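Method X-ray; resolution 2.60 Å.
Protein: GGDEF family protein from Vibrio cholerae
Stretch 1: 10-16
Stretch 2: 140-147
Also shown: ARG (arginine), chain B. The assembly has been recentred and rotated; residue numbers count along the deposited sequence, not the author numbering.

Stretch 1, residues 10-16: TEADDVV
Stretch 2, residues 140-147: AINQLKPM

How do the two backbones lie against each other? T10 and E11 are extended, A12 takes positive phi (59/-143), and D13 (-82/89) and D14 (-98/75) turn the chain into the helix at V15, with D14 as its N-cap. In the second stretch, I141 to Q143 have helical phi/psi; residues 144-147 are helical, and the helix continues beyond them. Q143 N bonds A140 O at 3.0 Å and L144 N bonds I141 O at 2.9 Å. D13 and N142 have the nearest CA atoms across the stretches, 4.5 Å apart.

Which hydrogen bonds join them? N142 serves with both side chain and backbone. Its m rotamer (chi2 66°) brings ND2 to E11 O at 2.5 Å, a short, nearly straight bond (162°), while D13 N donates to N142 O at 3.2 Å. The return contact, N142 CA to D13 O at 3.2 Å, is a CA-H...O approach with 176° at the hydrogen, so the two backbones touch in both directions.

Where do charged and polar groups gather? D13, chi1 t, sets OD2 4.0 Å from K145 NZ, opposite charges too far apart for a salt bridge. One water ties this corner together, donating to D13 OD2 (3.0 Å) and I141 O (2.8 Å) and accepting from K145 N (2.8 Å). E11, also t, sends OE2 to the bound arginine, whose NH2 donates to it at 3.0 Å; its OE1 lies 3.2 Å from Q143 NE2, with Q143 in m, m.

Which side chains pack by simple contact? V15 (p) meets the extended I141 (t, t), CG1 to CD1 3.8 Å. The small A12 points toward the second stretch, its CB a methyl against the N142 carbonyl oxygen, 3.2 Å from N142 O and 4.0 Å from N142 CB, and D13 CB lies 4.4 Å from P146 CD. Together the stretches bury 441 Å².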

# COMPACT_ATOMS: atom_id res chain seq x y z
N THR A 10 35.95 4.35 -15.35
CA THR A 10 35.45 3.49 -14.29
C THR A 10 35.55 4.07 -12.88
O THR A 10 36.50 4.74 -12.55
CB THR A 10 36.13 2.12 -14.28
OG1 THR A 10 37.49 2.25 -13.90
CG2 THR A 10 36.08 1.52 -15.62
N GLU A 11 34.55 3.76 -12.06
CA GLU A 11 34.53 4.18 -10.67
C GLU A 11 34.44 2.98 -9.73
O GLU A 11 33.45 2.24 -9.76
CB GLU A 11 33.37 5.14 -10.41
CG GLU A 11 33.55 6.03 -9.19
CD GLU A 11 32.28 6.16 -8.37
OE1 GLU A 11 32.38 6.41 -7.15
OE2 GLU A 11 31.18 6.01 -8.95
N ALA A 12 35.46 2.79 -8.91
CA ALA A 12 35.52 1.70 -7.98
C ALA A 12 35.44 0.39 -8.75
O ALA A 12 36.02 0.27 -9.79
CB ALA A 12 34.39 1.81 -6.99
N ASP A 13 34.77 -0.60 -8.21
CA ASP A 13 34.65 -1.91 -8.82
C ASP A 13 33.57 -1.87 -9.86
O ASP A 13 32.44 -2.14 -9.57
CB ASP A 13 34.29 -2.94 -7.78
CG ASP A 13 34.43 -4.33 -8.27
OD1 ASP A 13 35.24 -4.57 -9.13
OD2 ASP A 13 33.74 -5.21 -7.78
N ASP A 14 33.93 -1.53 -11.07
CA ASP A 14 32.95 -1.29 -12.10
C ASP A 14 32.82 -2.52 -12.94
O ASP A 14 33.30 -2.58 -14.03
CB ASP A 14 33.38 -0.11 -12.93
CG ASP A 14 32.25 0.57 -13.56
OD1 ASP A 14 31.30 -0.10 -13.92
OD2 ASP A 14 32.33 1.77 -13.74
N VAL A 15 32.15 -3.52 -12.40
CA VAL A 15 32.15 -4.80 -12.98
C VAL A 15 31.35 -4.81 -14.26
O VAL A 15 31.66 -5.54 -15.16
CB VAL A 15 31.70 -5.84 -11.96
CG1 VAL A 15 30.52 -5.35 -11.21
CG2 VAL A 15 31.40 -7.16 -12.61
N VAL A 16 30.34 -3.99 -14.36
CA VAL A 16 29.54 -3.99 -15.58
C VAL A 16 30.27 -3.29 -16.72
O VAL A 16 30.08 -3.63 -17.90
CB VAL A 16 28.15 -3.35 -15.36
CG1 VAL A 16 27.36 -3.24 -16.64
CG2 VAL A 16 27.35 -4.16 -14.34
N ALA A 140 25.64 2.63 -6.34
CA ALA A 140 25.61 1.54 -7.31
C ALA A 140 26.48 0.35 -6.93
O ALA A 140 27.19 0.38 -5.92
CB ALA A 140 26.02 2.04 -8.66
N ILE A 141 26.44 -0.68 -7.77
CA ILE A 141 27.21 -1.91 -7.60
C ILE A 141 28.71 -1.64 -7.48
O ILE A 141 29.42 -2.41 -6.85
CB ILE A 141 26.93 -2.91 -8.78
CG1 ILE A 141 27.54 -4.29 -8.51
CG2 ILE A 141 27.42 -2.35 -10.09
CD1 ILE A 141 27.13 -5.33 -9.51
N ASN A 142 29.18 -0.54 -8.06
CA ASN A 142 30.58 -0.11 -7.91
C ASN A 142 31.09 -0.13 -6.47
O ASN A 142 32.27 -0.41 -6.20
CB ASN A 142 30.75 1.29 -8.46
CG ASN A 142 30.28 1.40 -9.90
OD1 ASN A 142 29.09 1.26 -10.19
ND2 ASN A 142 31.22 1.65 -10.80
N GLN A 143 30.20 0.14 -5.54
CA GLN A 143 30.58 0.23 -4.15
C GLN A 143 30.43 -1.09 -3.40
O GLN A 143 30.93 -1.23 -2.29
CB GLN A 143 29.76 1.30 -3.45
CG GLN A 143 29.81 2.67 -4.11
CD GLN A 143 31.22 3.24 -4.20
OE1 GLN A 143 32.08 2.92 -3.37
NE2 GLN A 143 31.46 4.11 -5.19
N LEU A 144 29.77 -2.07 -4.01
CA LEU A 144 29.38 -3.28 -3.29
C LEU A 144 30.55 -4.02 -2.65
O LEU A 144 30.58 -4.23 -1.42
CB LEU A 144 28.62 -4.23 -4.22
CG LEU A 144 27.96 -5.39 -3.46
CD1 LEU A 144 27.01 -4.83 -2.41
CD2 LEU A 144 27.21 -6.31 -4.40
N LYS A 145 31.50 -4.44 -3.48
CA LYS A 145 32.63 -5.23 -2.99
C LYS A 145 33.46 -4.43 -1.94
O LYS A 145 33.66 -4.92 -0.83
CB LYS A 145 33.49 -5.71 -4.17
CG LYS A 145 34.68 -6.60 -3.81
CD LYS A 145 35.44 -7.04 -5.07
CE LYS A 145 35.01 -8.45 -5.43
NZ LYS A 145 35.21 -8.85 -6.85
N PRO A 146 33.88 -3.19 -2.25
CA PRO A 146 34.64 -2.51 -1.18
C PRO A 146 33.81 -2.22 0.06
O PRO A 146 34.34 -2.29 1.17
CB PRO A 146 35.11 -1.21 -1.85
CG PRO A 146 34.16 -1.00 -3.01
CD PRO A 146 33.80 -2.38 -3.48
N MSE A 147 32.53 -1.91 -0.11
CA MSE A 147 31.69 -1.58 1.03
C MSE A 147 31.45 -2.79 1.94
O MSE A 147 31.58 -2.68 3.15
CB MSE A 147 30.35 -0.99 0.56
CG MSE A 147 29.72 0.01 1.50
SE MSE A 147 30.82 1.58 1.77
CE MSE A 147 29.74 2.94 0.88
N ARG B . 23.05 5.58 -13.13
CA ARG B . 22.95 6.66 -12.15
C ARG B . 23.32 7.99 -12.78
O ARG B . 22.91 9.06 -12.32
CB ARG B . 23.83 6.37 -10.95
CG ARG B . 25.31 6.33 -11.27
CD ARG B . 26.03 5.71 -10.09
NE ARG B . 27.47 5.72 -10.26
CZ ARG B . 28.12 4.90 -11.07
NH1 ARG B . 27.46 4.00 -11.80
NH2 ARG B . 29.44 4.98 -11.15
OXT ARG B . 24.05 8.04 -13.76
O HOH W 1 31.30 -4.46 -6.27